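Local coordinates for glucuronoarabinoxylan endo-1,4-beta-xylanase (Clostridium papyrosolvens, PDB 4FMV), which probably cleaves internal beta-1,4 linkages of xylan as a family 30 glycoside hydrolase, this chain being the barrel-bearing part of a longer protein that also includes carbohydrate-binding and dockerin domains, at residues Tyr32-Asn35 and Ser36-Asp40; Pro68-Ala71 and Asn72-Ala76. All coordinates share one frame; numbering follows the deposited sequence.

Contact 1: Tyr32-Asn35 and Ser36-Asp40; sequences YVMN and SLYGD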
loop_
_atom_site.group_PDB
_atom_site.type_symbol
_atom_site.label_atom_id
_atom_site.label_comp_id
_atom_site.label_asym_id
_atom_site.label_seq_id
_atom_site.Cartn_x
_atom_site.Cartn_y
_atom_site.Cartn_z
ATOM N N TYR A 32 -1.516 16.418 14.592
ATOM C CA TYR A 32 -2.642 15.671 15.151
ATOM C C TYR A 32 -3.015 14.475 14.254
ATOM O O TYR A 32 -3.169 13.324 14.706
ATOM C CB TYR A 32 -3.853 16.607 15.290
ATOM C CG TYR A 32 -5.046 16.023 16.018
ATOM C CD1 TYR A 32 -4.928 14.874 16.798
ATOM C CD2 TYR A 32 -6.297 16.636 15.939
ATOM C CE1 TYR A 32 -6.018 14.358 17.485
ATOM C CE2 TYR A 32 -7.387 16.122 16.611
ATOM C CZ TYR A 32 -7.244 14.984 17.385
ATOM O OH TYR A 32 -8.341 14.485 18.051
ATOM N N VAL A 33 -3.192 14.751 12.977
ATOM C CA VAL A 33 -3.632 13.703 12.057
ATOM C C VAL A 33 -2.553 12.634 11.837
ATOM O O VAL A 33 -2.849 11.436 11.843
ATOM C CB VAL A 33 -4.076 14.312 10.737
ATOM C CG1 VAL A 33 -4.284 13.209 9.673
ATOM C CG2 VAL A 33 -5.360 15.112 10.969
ATOM N N MET A 34 -1.304 13.067 11.659
ATOM C CA MET A 34 -0.170 12.139 11.526
ATOM C C MET A 34 0.048 11.304 12.793
ATOM O O MET A 34 0.378 10.110 12.711
ATOM C CB MET A 34 1.112 12.891 11.138
ATOM C CG MET A 34 0.998 13.583 9.778
ATOM S SD MET A 34 0.541 12.443 8.416
ATOM C CE MET A 34 2.131 11.647 8.140
ATOM N N ASN A 35 -0.160 11.918 13.962
ATOM C CA ASN A 35 -0.039 11.190 15.240
ATOM C C ASN A 35 -1.128 10.150 15.398
ATOM O O ASN A 35 -0.888 9.059 15.924
ATOM C CB ASN A 35 -0.037 12.145 16.452
ATOM C CG ASN A 35 1.222 12.995 16.529
ATOM O OD1 ASN A 35 2.229 12.698 15.877
ATOM N ND2 ASN A 35 1.172 14.069 17.334
ATOM N N SER A 36 -2.330 10.475 14.927
ATOM C CA SER A 36 -3.432 9.516 14.981
ATOM C C SER A 36 -3.167 8.339 14.045
ATOM O O SER A 36 -3.331 7.179 14.429
ATOM C CB SER A 36 -4.763 10.186 14.615
ATOM O OG SER A 36 -5.160 11.143 15.591
ATOM N N LEU A 37 -2.779 8.647 12.809
ATOM C CA LEU A 37 -2.602 7.614 11.788
ATOM C C LEU A 37 -1.284 6.856 11.919
ATOM O O LEU A 37 -1.252 5.617 11.828
ATOM C CB LEU A 37 -2.698 8.240 10.391
ATOM C CG LEU A 37 -4.088 8.797 10.057
ATOM C CD1 LEU A 37 -4.146 9.191 8.618
ATOM C CD2 LEU A 37 -5.172 7.740 10.359
ATOM N N TYR A 38 -0.194 7.609 12.054
ATOM C CA TYR A 38 1.128 7.010 12.142
ATOM C C TYR A 38 1.545 6.538 13.527
ATOM O O TYR A 38 2.298 5.567 13.627
ATOM C CB TYR A 38 2.185 7.846 11.388
ATOM C CG TYR A 38 1.910 7.707 9.904
ATOM C CD1 TYR A 38 0.834 8.383 9.309
ATOM C CD2 TYR A 38 2.635 6.815 9.123
ATOM C CE1 TYR A 38 0.530 8.221 7.961
ATOM C CE2 TYR A 38 2.333 6.642 7.768
ATOM C CZ TYR A 38 1.285 7.346 7.200
ATOM O OH TYR A 38 0.983 7.164 5.865
ATOM N N GLY A 39 1.185 7.283 14.578
ATOM C CA GLY A 39 1.293 6.755 15.937
ATOM C C GLY A 39 0.265 5.778 16.491
ATOM O O GLY A 39 0.569 4.594 16.664
ATOM N N ASP A 40 -0.992 6.227 16.600
ATOM C CA ASP A 40 -2.059 5.457 17.246
ATOM C C ASP A 40 -2.369 4.215 16.429
ATOM O O ASP A 40 -2.431 3.134 16.985
ATOM C CB ASP A 40 -3.374 6.266 17.396
ATOM C CG ASP A 40 -3.272 7.398 18.431
ATOM O OD1 ASP A 40 -2.308 7.412 19.215
ATOM O OD2 ASP A 40 -4.158 8.275 18.455
HETATM O O HOH W 1 -1.736 10.007 19.172
#
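M34 O takes the short hydrogen bond of this helix end, from Y38 N at 2.6 Å, and receives a second, weak one from G39 N. The helix widens here: D40 N reaches back five residues to N35 O, 2.9 Å away, in a pi-type turn, lying almost in line with the carbonyl bond (C=O...N 162°). Before it, L37 N to V33 O at 3.0 Å and S36 N to Y32 O keep ordinary alpha spacing. A water bridges the turn, donating to D40 OD1 at 2.7 Å and weakly to N35 O. On the inner face M34 and Y38 run side by side. M34 is bent at chi2 (-56°) and chi3 (-77°), which brings its CE to 3.7 Å from Y38 CD1 in an oblique Met-aromatic contact, with SD 5.0 Å from the ring centroid. M34 O lies in plane at the edge of the same ring. Beyond, Y38 OH bonds to I45 O and the ring meets Y43 edge to face. V33 CG1 and L37 CD1 pack alongside, pointing the same way, at 4.2 Å. The helix closes in a wide turn whose last carbonyls, G39 O and D40 O, both accept K292 NZ, while Y38 is fixed at both ends: its backbone N by M34, its hydroxyl by the chain entering strand 45-49.

Contact 2: Pro68-Ala71 and Asn72-Ala76; sequences PELA and NAKKA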
loop_
_atom_site.group_PDB
_atom_site.type_symbol
_atom_site.label_atom_id
_atom_site.label_comp_id
_atom_site.label_asym_id
_atom_site.label_seq_id
_atom_site.Cartn_x
_atom_site.Cartn_y
_atom_site.Cartn_z
ATOM N N PRO A 68 5.779 21.124 1.533
ATOM C CA PRO A 68 4.655 20.495 2.233
ATOM C C PRO A 68 4.820 18.971 2.345
ATOM O O PRO A 68 4.558 18.400 3.395
ATOM C CB PRO A 68 3.449 20.844 1.350
ATOM C CG PRO A 68 3.832 22.160 0.713
ATOM C CD PRO A 68 5.317 21.972 0.416
ATOM N N GLU A 69 5.260 18.319 1.279
ATOM C CA GLU A 69 5.405 16.878 1.310
ATOM C C GLU A 69 6.644 16.470 2.106
ATOM O O GLU A 69 6.653 15.423 2.737
ATOM C CB GLU A 69 5.422 16.296 -0.109
ATOM C CG GLU A 69 4.059 16.325 -0.832
ATOM C CD GLU A 69 3.110 15.253 -0.340
ATOM O OE1 GLU A 69 2.286 14.764 -1.154
ATOM O OE2 GLU A 69 3.173 14.909 0.863
ATOM N N LEU A 70 7.689 17.296 2.085
ATOM C CA LEU A 70 8.799 17.090 3.026
ATOM C C LEU A 70 8.305 17.061 4.492
ATOM O O LEU A 70 8.711 16.210 5.278
ATOM C CB LEU A 70 9.905 18.144 2.848
ATOM C CG LEU A 70 10.974 18.142 3.959
ATOM C CD1 LEU A 70 11.790 16.858 3.923
ATOM C CD2 LEU A 70 11.903 19.357 3.876
ATOM N N ALA A 71 7.434 17.996 4.862
ATOM C CA ALA A 71 6.940 18.041 6.228
ATOM C C ALA A 71 6.139 16.773 6.556
ATOM O O ALA A 71 6.253 16.214 7.653
ATOM C CB ALA A 71 6.104 19.320 6.466
ATOM N N ASN A 72 5.326 16.325 5.603
ATOM C CA ASN A 72 4.556 15.097 5.754
ATOM C C ASN A 72 5.480 13.901 5.948
ATOM O O ASN A 72 5.303 13.100 6.858
ATOM C CB ASN A 72 3.638 14.911 4.538
ATOM C CG ASN A 72 2.572 16.009 4.449
ATOM O OD1 ASN A 72 2.165 16.564 5.474
ATOM N ND2 ASN A 72 2.131 16.334 3.232
ATOM N N ALA A 73 6.493 13.823 5.094
ATOM C CA ALA A 73 7.514 12.789 5.166
ATOM C C ALA A 73 8.202 12.767 6.521
ATOM O O ALA A 73 8.406 11.698 7.102
ATOM C CB ALA A 73 8.549 13.001 4.046
ATOM N N LYS A 74 8.562 13.943 7.042
ATOM C CA LYS A 74 9.236 13.987 8.341
ATOM C C LYS A 74 8.345 13.471 9.470
ATOM O O LYS A 74 8.833 12.807 10.385
ATOM C CB LYS A 74 9.747 15.393 8.664
ATOM C CG LYS A 74 10.945 15.859 7.814
ATOM C CD LYS A 74 11.406 17.245 8.280
ATOM C CE LYS A 74 12.668 17.723 7.576
ATOM N NZ LYS A 74 13.213 19.005 8.207
ATOM N N LYS A 75 7.047 13.772 9.420
ATOM C CA LYS A 75 6.142 13.284 10.464
ATOM C C LYS A 75 5.977 11.758 10.417
ATOM O O LYS A 75 5.994 11.085 11.458
ATOM C CB LYS A 75 4.783 13.997 10.406
ATOM C CG LYS A 75 4.860 15.463 10.843
ATOM C CD LYS A 75 3.536 16.154 10.676
ATOM C CE LYS A 75 3.628 17.659 11.019
ATOM N NZ LYS A 75 4.509 18.392 10.091
ATOM N N ALA A 76 5.827 11.220 9.214
ATOM C CA ALA A 76 5.713 9.778 9.039
ATOM C C ALA A 76 6.993 9.086 9.500
ATOM O O ALA A 76 6.936 8.099 10.234
ATOM C CB ALA A 76 5.375 9.417 7.566
#
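P68 to A71 and N72 to A76 are successive turns of one alpha helix, joined by i to i+4 bonds: N72 N to P68 O, A73 N to E69 O at 2.9 Å, K74 N to L70 O, and K75 N to A71 O at 3.1 Å. The helix, 67-78, is the crossover between parallel strands 45-49 and 82-86 in the (beta/alpha)8 barrel. On its buried side, one turn apart, E69 and N72 add a side-chain bond: N72 ND2 donates to E69 OE2 at 3.0 Å in an essentially straight line (179°). The acceptor lies in the amide plane of N72, but the N-H arrives from above the carboxylate, 50° out of its plane, and the two flat groups stand almost perpendicular. The bend of E69 at chi2 (-76°) turns its carboxylate along the flank of the helix toward N72. Both groups are gripped from outside: E69 OE2 also bonds S23 OG and E69 OE1 takes R49 N, while N72 ND2 also donates to G27 O and N72 OD1 accepts from I29 N. These donors probably favour a charged E69, and the bonds at both ends of the amide fix its flip. On another flank, L70 CD1 lies 3.9 Å from K74 CE, the extended lysine stem passing over the leucine while the leucine itself meets Y127 and M128 of helix 114-130. K75, turned at its last torsion, chi4, carries NZ back over the preceding turn, 4.1 Å from A71 CB.

How the contacts relate
From the N terminus, the chain leaves strand 11-22, forms contact 1 within helix 31-40, runs through strand 45-49, forms contact 2 within helix 67-78 and goes on to strand 82-86. Each contact closes just a few residues of its own helix, so the two stand in series, neither nesting nor crossing. Their centres are about 13 Å apart, and the neighbouring barrel helices touch directly: M34 CE lies 3.7 Å from N72 O, M34 CG packs on K75 CD, and Y38 CD2 meets A76 CB at 4.1 Å. M34, Y38, N72 and A76 all also rest on L46, joining both helices to the strand between them.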